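Local coordinates for protein alanine racemase (Corynebacterium glutamicum, PDB 2DY3) that belongs to the alanine racemase family and holds pyridoxal-5'-phosphate covalently at the mouth of its N-terminal TIM-barrel domain, at residues 26-31 with 191-196; 32-37 with 78-83; 154-159 with 212-217; 201-206 with 222-227. All coordinates share one frame; numbering follows the deposited sequence.

Contact 1. Residues 26-31 with 191-196; sequences PAKLMA and CPVNHV
The imidazole of His195 meets the thioether of Met30 obliquely: SD lies 5.0 Å from the ring centroid, 33° off the ring normal, and its nearest ring atom is CE1 of His195, 4.4 Å from Met30 SD. This is a loose sulfur-aromatic approach. Phe156 packs its ring nearly parallel to the same imidazole, while Leu78 also touches both His195 and Met30. Met30 reaches this place because its chain is drawn out as far as SD, with CG anti to the backbone N (chi1 177°) and the next torsion equally extended; CE then turns aside. Two residues earlier, Lys28 is stretched out beyond CG, and its NZ ends 4.0 Å from CG2 of Val193. The two side chains cross at about a right angle, and no polar bond joins them; the lysine is exposed, so this end of the contact is marginal packing near the surface. CA of Lys28 and CA of Val193 are 8.9 Å apart, and Met212, touched by all four side chains, lies between the segments. Its strand pairs with residues 28-31 through backbone bonds from Lys28 and Met30. On the other flank Asn194 ties residues 191-196 to both neighbours, with OD1 bonded to Met155 N and its backbone N to Glu211. Residues 191-196 thus run between strands 150-156 and 212-213, a place consistent with the seventh strand position of a TIM barrel, and the contact reaches across the eighth strand to the first.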
# COMPACT_ATOMS: atom_id res chain seq x y z
N PRO B 26 -8.62 -36.08 -3.83
CA PRO B 26 -9.78 -36.24 -2.95
C PRO B 26 -9.86 -35.18 -1.84
O PRO B 26 -10.92 -34.97 -1.25
CB PRO B 26 -9.58 -37.64 -2.39
CG PRO B 26 -8.08 -37.70 -2.23
CD PRO B 26 -7.59 -37.08 -3.54
N ALA B 27 -8.74 -34.52 -1.56
CA ALA B 27 -8.70 -33.49 -0.53
C ALA B 27 -9.45 -32.25 -0.97
O ALA B 27 -9.48 -31.91 -2.15
CB ALA B 27 -7.25 -33.13 -0.21
N LYS B 28 -10.08 -31.57 -0.02
CA LYS B 28 -10.82 -30.35 -0.34
C LYS B 28 -9.84 -29.22 -0.61
O LYS B 28 -8.74 -29.20 -0.08
CB LYS B 28 -11.76 -29.98 0.82
CG LYS B 28 -12.85 -31.02 1.05
CD LYS B 28 -13.74 -30.65 2.23
CE LYS B 28 -14.85 -31.68 2.41
NZ LYS B 28 -15.75 -31.36 3.55
N LEU B 29 -10.26 -28.27 -1.45
CA LEU B 29 -9.41 -27.15 -1.82
C LEU B 29 -9.89 -25.83 -1.21
O LEU B 29 -10.91 -25.29 -1.63
CB LEU B 29 -9.39 -26.99 -3.35
CG LEU B 29 -8.12 -26.58 -4.11
CD1 LEU B 29 -8.55 -25.88 -5.39
CD2 LEU B 29 -7.24 -25.66 -3.28
N MET B 30 -9.16 -25.32 -0.22
CA MET B 30 -9.51 -24.04 0.39
C MET B 30 -8.61 -23.00 -0.25
O MET B 30 -7.39 -23.10 -0.17
CB MET B 30 -9.25 -24.05 1.90
CG MET B 30 -9.54 -22.69 2.56
SD MET B 30 -9.25 -22.66 4.35
CE MET B 30 -10.92 -23.09 4.93
N ALA B 31 -9.21 -22.00 -0.88
CA ALA B 31 -8.43 -20.95 -1.53
C ALA B 31 -8.18 -19.80 -0.57
O ALA B 31 -9.12 -19.16 -0.08
CB ALA B 31 -9.17 -20.45 -2.77
N CYS B 191 -13.19 -33.75 14.77
CA CYS B 191 -12.23 -33.02 13.93
C CYS B 191 -12.17 -33.68 12.55
O CYS B 191 -11.11 -34.12 12.10
CB CYS B 191 -10.83 -33.04 14.57
SG CYS B 191 -10.69 -32.12 16.12
N PRO B 192 -13.32 -33.73 11.85
CA PRO B 192 -13.51 -34.31 10.52
C PRO B 192 -12.62 -33.76 9.41
O PRO B 192 -12.13 -34.52 8.56
CB PRO B 192 -14.98 -34.01 10.22
CG PRO B 192 -15.59 -33.87 11.56
CD PRO B 192 -14.57 -33.13 12.34
N VAL B 193 -12.41 -32.45 9.40
CA VAL B 193 -11.62 -31.83 8.35
C VAL B 193 -10.45 -31.02 8.89
O VAL B 193 -10.64 -29.98 9.52
CB VAL B 193 -12.52 -30.93 7.47
CG1 VAL B 193 -11.72 -30.34 6.32
CG2 VAL B 193 -13.69 -31.75 6.95
N ASN B 194 -9.24 -31.52 8.65
CA ASN B 194 -8.05 -30.86 9.13
C ASN B 194 -7.16 -30.45 7.97
O ASN B 194 -7.24 -31.02 6.88
CB ASN B 194 -7.29 -31.80 10.08
CG ASN B 194 -8.17 -32.34 11.20
OD1 ASN B 194 -8.74 -31.58 11.98
ND2 ASN B 194 -8.27 -33.67 11.28
N HIS B 195 -6.31 -29.46 8.20
CA HIS B 195 -5.41 -28.96 7.17
C HIS B 195 -4.16 -28.28 7.72
O HIS B 195 -4.18 -27.70 8.80
CB HIS B 195 -6.16 -28.01 6.24
CG HIS B 195 -7.08 -27.06 6.94
ND1 HIS B 195 -6.75 -25.73 7.16
CD2 HIS B 195 -8.34 -27.22 7.42
CE1 HIS B 195 -7.77 -25.12 7.73
NE2 HIS B 195 -8.75 -26.00 7.90
N VAL B 196 -3.07 -28.38 6.97
CA VAL B 196 -1.80 -27.78 7.36
C VAL B 196 -1.05 -27.22 6.16
O VAL B 196 -0.21 -26.33 6.30
CB VAL B 196 -0.87 -28.82 8.05
CG1 VAL B 196 -1.55 -29.41 9.28
CG2 VAL B 196 -0.52 -29.93 7.06

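Contact 2. Residues 32-37 with 78-83; sequences VVKANA and LCWIWT. With PLP (pyridoxal-5'-phosphate), chain F.
Trp80 contributes the largest share of this buried contact, with Val32 and Lys34 both meeting the rim of its indole near the ring plane. CG1 of Val32 stands 4.3 Å from CH2 of Trp80, an apolar touch, and CD of Lys34 lies 4.2 Å from CZ2 of Trp80. No hydrogen bond links the segments; pyridoxal-5'-phosphate does much of the joining. Its methyl carbon C2A sits over one face of the indole, 3.5 Å above the plane and shifted toward the rim, and Trp80 CZ2 approaches PLP C2 to 3.6 Å. Val32 lies against the C5-C6 side of the pyridine, on the same face as Trp80: CG2 comes within 3.6 Å of PLP C6, and CB and CG1 lie against C5 and C5A. Lys34 starts with CG wedged between the backbone N and the carbonyl carbon (chi1 68°), then runs out extended to NZ, which is joined covalently to PLP C4A at 1.3 Å, as in a Schiff base. Bond and apolar surfaces together would restrict both the position and the tilt of the pyridine ring. Behind the lysine, Ala37 N returns to Val33 O in a weakly bonded turn of left-handed helical backbone, and Asp305 of the second subunit packs on Lys34, so the site lies close to the dimer interface. Tyr38, Ser199 and Tyr346 hold PLP by further hydrogen bonds. Residues at the C-terminal ends of strands 28-32 and 76-81 therefore converge on one ligand, the characteristic location of the binding site in a TIM barrel.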
# COMPACT_ATOMS: atom_id res chain seq x y z
N VAL B 32 -6.91 -19.51 -0.29
CA VAL B 32 -6.59 -18.41 0.62
C VAL B 32 -6.59 -17.11 -0.16
O VAL B 32 -5.70 -16.86 -0.97
CB VAL B 32 -5.23 -18.62 1.31
CG1 VAL B 32 -4.90 -17.42 2.19
CG2 VAL B 32 -5.27 -19.89 2.15
N VAL B 33 -7.59 -16.27 0.09
CA VAL B 33 -7.69 -14.99 -0.60
C VAL B 33 -7.68 -13.77 0.29
O VAL B 33 -8.32 -12.76 -0.01
CB VAL B 33 -8.96 -14.96 -1.50
CG1 VAL B 33 -8.88 -16.07 -2.52
CG2 VAL B 33 -10.22 -15.09 -0.65
N LYS B 34 -6.94 -13.86 1.39
CA LYS B 34 -6.81 -12.74 2.33
C LYS B 34 -6.07 -11.59 1.62
O LYS B 34 -5.57 -11.75 0.50
CB LYS B 34 -6.00 -13.19 3.55
CG LYS B 34 -4.53 -13.49 3.23
CD LYS B 34 -3.88 -14.48 4.20
CE LYS B 34 -2.38 -14.45 3.96
NZ LYS B 34 -1.47 -15.49 4.52
N ALA B 35 -6.01 -10.43 2.26
CA ALA B 35 -5.33 -9.26 1.69
C ALA B 35 -5.89 -8.89 0.32
O ALA B 35 -5.14 -8.52 -0.59
CB ALA B 35 -3.84 -9.54 1.60
N ASN B 36 -7.20 -9.00 0.17
CA ASN B 36 -7.87 -8.69 -1.09
C ASN B 36 -7.32 -9.57 -2.21
O ASN B 36 -6.94 -9.08 -3.27
CB ASN B 36 -7.69 -7.21 -1.44
CG ASN B 36 -8.56 -6.77 -2.60
OD1 ASN B 36 -9.57 -7.41 -2.91
ND2 ASN B 36 -8.18 -5.68 -3.24
N ALA B 37 -7.29 -10.87 -1.95
CA ALA B 37 -6.81 -11.84 -2.92
C ALA B 37 -5.36 -11.51 -3.29
O ALA B 37 -5.01 -11.44 -4.46
CB ALA B 37 -7.70 -11.82 -4.16
N LEU B 78 -13.29 -19.64 6.19
CA LEU B 78 -12.57 -19.67 7.46
C LEU B 78 -11.81 -18.36 7.71
O LEU B 78 -11.16 -17.83 6.81
CB LEU B 78 -11.58 -20.84 7.50
CG LEU B 78 -10.70 -20.98 8.74
CD1 LEU B 78 -11.54 -21.18 10.01
CD2 LEU B 78 -9.77 -22.16 8.54
N CYS B 79 -11.91 -17.85 8.93
CA CYS B 79 -11.27 -16.61 9.34
C CYS B 79 -10.38 -16.92 10.56
O CYS B 79 -10.83 -17.56 11.51
CB CYS B 79 -12.39 -15.59 9.65
SG CYS B 79 -12.08 -14.34 10.87
N TRP B 80 -9.13 -16.48 10.54
CA TRP B 80 -8.26 -16.80 11.68
C TRP B 80 -7.63 -15.66 12.48
O TRP B 80 -6.84 -15.92 13.39
CB TRP B 80 -7.18 -17.80 11.24
CG TRP B 80 -6.45 -17.42 10.00
CD1 TRP B 80 -5.47 -16.48 9.88
CD2 TRP B 80 -6.68 -17.93 8.68
NE1 TRP B 80 -5.08 -16.37 8.56
CE2 TRP B 80 -5.81 -17.25 7.81
CE3 TRP B 80 -7.54 -18.90 8.16
CZ2 TRP B 80 -5.78 -17.50 6.44
CZ3 TRP B 80 -7.51 -19.15 6.79
CH2 TRP B 80 -6.63 -18.45 5.95
N ILE B 81 -7.95 -14.41 12.16
CA ILE B 81 -7.40 -13.29 12.91
C ILE B 81 -8.52 -12.36 13.36
O ILE B 81 -9.01 -11.53 12.60
CB ILE B 81 -6.37 -12.47 12.09
CG1 ILE B 81 -5.16 -13.34 11.74
CG2 ILE B 81 -5.89 -11.29 12.90
CD1 ILE B 81 -4.07 -12.61 10.97
N TRP B 82 -8.94 -12.54 14.61
CA TRP B 82 -10.00 -11.74 15.22
C TRP B 82 -9.81 -11.81 16.72
O TRP B 82 -9.01 -12.61 17.21
CB TRP B 82 -11.37 -12.33 14.87
CG TRP B 82 -11.56 -13.76 15.31
CD1 TRP B 82 -11.08 -14.88 14.69
CD2 TRP B 82 -12.29 -14.23 16.46
NE1 TRP B 82 -11.47 -16.01 15.37
CE2 TRP B 82 -12.21 -15.64 16.46
CE3 TRP B 82 -13.00 -13.60 17.49
CZ2 TRP B 82 -12.82 -16.43 17.45
CZ3 TRP B 82 -13.60 -14.38 18.46
CH2 TRP B 82 -13.50 -15.78 18.44
N THR B 83 -10.52 -10.96 17.46
CA THR B 83 -10.44 -10.96 18.91
C THR B 83 -11.86 -10.92 19.43
O THR B 83 -12.76 -10.43 18.76
CB THR B 83 -9.67 -9.74 19.47
OG1 THR B 83 -10.37 -8.54 19.11
CG2 THR B 83 -8.24 -9.71 18.92
N1 PLP F . -2.85 -20.43 5.73
C2 PLP F . -2.72 -19.35 6.61
C2A PLP F . -3.11 -19.53 8.07
C3 PLP F . -2.21 -18.13 6.12
O3 PLP F . -2.07 -17.05 6.97
C4 PLP F . -1.85 -18.01 4.74
C4A PLP F . -1.25 -16.71 4.15
C5 PLP F . -1.99 -19.16 3.88
C6 PLP F . -2.49 -20.35 4.40
C5A PLP F . -1.61 -19.14 2.43
O4P PLP F . -0.23 -19.42 2.27
P PLP F . 0.57 -19.48 0.86
O1P PLP F . 0.35 -18.23 0.13
O2P PLP F . 1.96 -19.64 1.31
O3P PLP F . -0.02 -20.66 0.18

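Contact 3. Residues 154-159 with 212-217; sequences GMFTHL and MVRPGL. With PLP (pyridoxal-5'-phosphate), chain F.
Arg214 overlaps pyridoxal-5'-phosphate with one face of its guanidinium, while its NH2 lies at the edge of the His158 ring, near the ring plane. NH1 is 2.9 Å from PLP N1, and the ring carbon C2 lies over the centre of the group. The arginine chain runs extended from CG to NE and then turns at its last bond before the guanidinium. NH2 and NE are turned to residues 156-159. NH2 comes within 2.6 Å of Thr157 O, though at an angle too poor for a hydrogen bond, and NE passes 4.0 Å from CD2 of Phe156, the ring standing almost perpendicular (89°) to the guanidinium. The His158 imidazole presents one face to the ligand, PLP C2 lying 3.4 Å above its plane and offset toward the rim. CG of His158 is anti to the backbone N (chi1 -171°), which swings the ring over the pyridine, on the face opposite Val32. Both segments leave the C-terminal ends of strands in the TIM barrel, 150-156 and 212-213, and the ligand sits across the barrel mouth between them. Beyond Arg214, the turn at Gly216 and Leu217 offers successive backbone amides to the phosphate: Gly216 N bonds O3P at 2.8 Å and Leu217 N bonds O1P at 2.9 Å, the latter nearly straight at 166°. Ser199 N adds a further hydrogen bond to the ligand. A water donates to Leu159 O at 3.3 Å and accepts only a weak bond from NH1 of Arg214.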
# COMPACT_ATOMS: atom_id res chain seq x y z
N GLY B 154 -12.79 -29.21 12.77
CA GLY B 154 -11.45 -29.76 12.66
C GLY B 154 -10.42 -28.83 13.27
O GLY B 154 -10.76 -27.90 14.01
N MET B 155 -9.15 -29.08 12.97
CA MET B 155 -8.06 -28.24 13.46
C MET B 155 -7.03 -28.05 12.34
O MET B 155 -7.00 -28.81 11.37
CB MET B 155 -7.38 -28.85 14.70
CG MET B 155 -6.88 -30.27 14.55
SD MET B 155 -5.84 -30.75 15.96
CE MET B 155 -7.02 -30.78 17.28
N PHE B 156 -6.21 -27.03 12.49
CA PHE B 156 -5.21 -26.75 11.48
C PHE B 156 -4.03 -26.06 12.13
O PHE B 156 -4.14 -25.52 13.23
CB PHE B 156 -5.79 -25.83 10.39
CG PHE B 156 -6.09 -24.44 10.87
CD1 PHE B 156 -7.13 -24.20 11.76
CD2 PHE B 156 -5.32 -23.37 10.45
CE1 PHE B 156 -7.39 -22.91 12.21
CE2 PHE B 156 -5.58 -22.09 10.90
CZ PHE B 156 -6.62 -21.86 11.78
N THR B 157 -2.89 -26.10 11.46
CA THR B 157 -1.71 -25.44 11.95
C THR B 157 -1.10 -24.81 10.72
O THR B 157 -1.37 -25.22 9.59
CB THR B 157 -0.72 -26.41 12.62
OG1 THR B 157 0.15 -25.67 13.48
CG2 THR B 157 0.11 -27.15 11.57
N HIS B 158 -0.30 -23.78 10.91
CA HIS B 158 0.30 -23.13 9.78
C HIS B 158 1.76 -23.49 9.75
O HIS B 158 2.55 -23.00 10.55
CB HIS B 158 0.11 -21.62 9.89
CG HIS B 158 0.51 -20.86 8.66
ND1 HIS B 158 0.16 -21.26 7.39
CD2 HIS B 158 1.20 -19.71 8.52
CE1 HIS B 158 0.62 -20.38 6.51
NE2 HIS B 158 1.25 -19.43 7.17
N LEU B 159 2.13 -24.40 8.86
CA LEU B 159 3.54 -24.74 8.77
C LEU B 159 4.20 -23.43 8.47
O LEU B 159 4.17 -23.01 7.31
CB LEU B 159 3.83 -25.67 7.59
CG LEU B 159 3.53 -27.14 7.76
CD1 LEU B 159 4.13 -27.55 9.08
CD2 LEU B 159 2.04 -27.42 7.73
N MET B 212 -7.95 -31.49 3.76
CA MET B 212 -8.01 -30.22 3.05
C MET B 212 -6.65 -29.55 3.00
O MET B 212 -5.84 -29.69 3.91
CB MET B 212 -9.03 -29.30 3.74
CG MET B 212 -9.34 -27.98 3.03
SD MET B 212 -10.64 -27.03 3.89
CE MET B 212 -12.06 -27.42 2.92
N VAL B 213 -6.41 -28.82 1.91
CA VAL B 213 -5.17 -28.08 1.72
C VAL B 213 -5.59 -26.62 1.52
O VAL B 213 -6.67 -26.36 0.99
CB VAL B 213 -4.39 -28.59 0.47
CG1 VAL B 213 -4.07 -30.07 0.63
CG2 VAL B 213 -5.21 -28.36 -0.79
N ARG B 214 -4.75 -25.68 1.94
CA ARG B 214 -5.11 -24.27 1.79
C ARG B 214 -4.02 -23.41 1.19
O ARG B 214 -3.36 -22.64 1.89
CB ARG B 214 -5.54 -23.68 3.14
CG ARG B 214 -4.56 -23.85 4.27
CD ARG B 214 -4.91 -22.94 5.44
NE ARG B 214 -4.10 -23.20 6.63
CZ ARG B 214 -2.77 -23.32 6.63
NH1 ARG B 214 -2.08 -23.21 5.50
NH2 ARG B 214 -2.12 -23.51 7.76
N PRO B 215 -3.82 -23.53 -0.12
CA PRO B 215 -2.80 -22.72 -0.77
C PRO B 215 -3.33 -21.35 -1.15
O PRO B 215 -4.53 -21.18 -1.42
CB PRO B 215 -2.43 -23.56 -1.99
CG PRO B 215 -3.74 -24.18 -2.37
CD PRO B 215 -4.36 -24.55 -1.03
N GLY B 216 -2.45 -20.36 -1.15
CA GLY B 216 -2.84 -19.03 -1.53
C GLY B 216 -2.05 -18.63 -2.76
O GLY B 216 -2.57 -18.58 -3.88
N LEU B 217 -0.76 -18.38 -2.53
CA LEU B 217 0.19 -17.96 -3.55
C LEU B 217 0.03 -18.64 -4.92
O LEU B 217 0.02 -17.96 -5.95
CB LEU B 217 1.61 -18.20 -3.01
CG LEU B 217 2.83 -17.50 -3.60
CD1 LEU B 217 3.16 -18.15 -4.89
CD2 LEU B 217 2.60 -16.00 -3.78
N1 PLP F . -2.85 -20.43 5.73
C2 PLP F . -2.72 -19.35 6.61
C2A PLP F . -3.11 -19.53 8.07
C3 PLP F . -2.21 -18.13 6.12
O3 PLP F . -2.07 -17.05 6.97
C4 PLP F . -1.85 -18.01 4.74
C4A PLP F . -1.25 -16.71 4.15
C5 PLP F . -1.99 -19.16 3.88
C6 PLP F . -2.49 -20.35 4.40
C5A PLP F . -1.61 -19.14 2.43
O4P PLP F . -0.23 -19.42 2.27
P PLP F . 0.57 -19.48 0.86
O1P PLP F . 0.35 -18.23 0.13
O2P PLP F . 1.96 -19.64 1.31
O3P PLP F . -0.02 -20.66 0.18
O HOH W 1 1.16 -24.07 6.47

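Contact 4. Residues 201-206 with 222-227; sequences AFLTRS and LEPVAG
Ala201 O is gripped by two backbone amides, Thr204 N at 3.0 Å and Arg205 N at 2.6 Å, in the turn that ends the short helix 199-202 and presents Leu203 to Pro224. CD1 of Leu203 does all the touching on its side, meeting the pyrrolidine at CD of Pro224 (3.5 Å) and, more distantly, at CG. It gets there because the leucine has its CG beside the backbone N (chi1 -63°) and then runs straight on to CD1; the two side chains cross at about a right angle. The same methyl lies 3.7 Å from OE1 of Glu223, whose chain bends at its second torsion (chi2 -67°) and brings OE1 to the CD1 methyl. That oxygen has its polar partner in His230 ND1, and the other nitrogen of His230 makes a weak bond to Leu203 O, so one imidazole spans both segments. Pro224 also rests on Ser199, Pro200 and Leu217. The loop between strands 212-213 and 236-247 is thereby laid against the C-terminal end of helix 199-202, and Leu203 also packs on Met23 of helix 10-24.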
# COMPACT_ATOMS: atom_id res chain seq x y z
N ALA B 201 4.22 -26.32 1.01
CA ALA B 201 4.02 -27.69 1.48
C ALA B 201 3.15 -28.49 0.51
O ALA B 201 3.47 -29.63 0.18
CB ALA B 201 3.39 -27.68 2.87
N PHE B 202 2.06 -27.88 0.06
CA PHE B 202 1.13 -28.53 -0.87
C PHE B 202 1.81 -28.97 -2.16
O PHE B 202 1.57 -30.07 -2.65
CB PHE B 202 -0.02 -27.57 -1.21
CG PHE B 202 -0.97 -28.11 -2.25
CD1 PHE B 202 -1.64 -29.31 -2.05
CD2 PHE B 202 -1.22 -27.40 -3.41
CE1 PHE B 202 -2.54 -29.79 -2.99
CE2 PHE B 202 -2.12 -27.87 -4.36
CZ PHE B 202 -2.78 -29.07 -4.14
N LEU B 203 2.66 -28.11 -2.71
CA LEU B 203 3.35 -28.43 -3.95
C LEU B 203 4.56 -29.34 -3.77
O LEU B 203 5.33 -29.53 -4.71
CB LEU B 203 3.80 -27.14 -4.65
CG LEU B 203 2.73 -26.14 -5.12
CD1 LEU B 203 3.41 -24.94 -5.76
CD2 LEU B 203 1.79 -26.81 -6.12
N THR B 204 4.73 -29.91 -2.58
CA THR B 204 5.87 -30.80 -2.33
C THR B 204 5.65 -31.90 -1.29
O THR B 204 6.48 -32.79 -1.15
CB THR B 204 7.11 -30.00 -1.91
OG1 THR B 204 8.22 -30.90 -1.75
CG2 THR B 204 6.87 -29.29 -0.59
N ARG B 205 4.54 -31.83 -0.56
CA ARG B 205 4.25 -32.83 0.47
C ARG B 205 2.84 -33.38 0.32
O ARG B 205 1.92 -32.96 1.03
CB ARG B 205 4.41 -32.21 1.87
CG ARG B 205 5.83 -31.84 2.25
CD ARG B 205 6.70 -33.08 2.37
NE ARG B 205 6.33 -33.92 3.51
CZ ARG B 205 6.66 -33.66 4.77
NH1 ARG B 205 7.37 -32.58 5.08
NH2 ARG B 205 6.28 -34.49 5.74
N SER B 206 2.66 -34.31 -0.61
CA SER B 206 1.35 -34.90 -0.85
C SER B 206 0.94 -35.74 0.35
O SER B 206 -0.24 -36.04 0.54
CB SER B 206 1.37 -35.76 -2.11
OG SER B 206 0.09 -36.30 -2.36
N LEU B 222 2.18 -17.96 -8.87
CA LEU B 222 3.57 -17.79 -8.45
C LEU B 222 4.09 -19.04 -7.74
O LEU B 222 3.36 -19.68 -6.99
CB LEU B 222 3.68 -16.57 -7.53
CG LEU B 222 3.11 -15.24 -8.05
CD1 LEU B 222 3.11 -14.20 -6.93
CD2 LEU B 222 3.94 -14.76 -9.23
N GLU B 223 5.35 -19.38 -7.98
CA GLU B 223 5.98 -20.56 -7.37
C GLU B 223 6.62 -20.22 -6.03
O GLU B 223 7.41 -19.28 -5.92
CB GLU B 223 7.04 -21.14 -8.31
CG GLU B 223 6.51 -21.78 -9.59
CD GLU B 223 5.69 -23.04 -9.32
OE1 GLU B 223 5.85 -23.64 -8.24
OE2 GLU B 223 4.91 -23.45 -10.20
N PRO B 224 6.27 -20.99 -4.99
CA PRO B 224 6.77 -20.84 -3.62
C PRO B 224 8.23 -21.25 -3.45
O PRO B 224 8.95 -20.67 -2.63
CB PRO B 224 5.84 -21.75 -2.81
CG PRO B 224 4.60 -21.83 -3.66
CD PRO B 224 5.17 -21.96 -5.04
N VAL B 225 8.66 -22.25 -4.21
CA VAL B 225 10.03 -22.74 -4.12
C VAL B 225 10.78 -22.68 -5.45
O VAL B 225 10.29 -23.14 -6.47
CB VAL B 225 10.05 -24.20 -3.62
CG1 VAL B 225 9.12 -25.05 -4.47
CG2 VAL B 225 11.46 -24.75 -3.67
N ALA B 226 11.97 -22.10 -5.41
CA ALA B 226 12.79 -21.97 -6.61
C ALA B 226 13.15 -23.33 -7.17
O ALA B 226 13.48 -24.26 -6.42
CB ALA B 226 14.06 -21.18 -6.29
N GLY B 227 13.08 -23.46 -8.49
CA GLY B 227 13.43 -24.71 -9.14
C GLY B 227 12.29 -25.67 -9.40
O GLY B 227 12.50 -26.71 -10.03

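How the contacts relate
All four contacts fall within the N-terminal TIM-barrel domain. Contact 2 is nested inside the loop closed by contact 1; contact 3 crosses contact 1 along the chain, and contact 4 crosses contact 3. Contacts 1 and 3 are close, their centres about 7 Å apart, and lie on the neighbouring strands 28-32 and 212-213 of the same sheet. Contact 2, about 12 Å from contact 3 between centres, reaches the same parallel sheet and shares pyridoxal-5'-phosphate with it. Contact 4 lies about 14 Å from contact 3, centre to centre, and touches it through Leu217 and through Val213 on Phe202. Packing thus continues from the barrel wall through the ligand site to the loop leading toward strand 236-247.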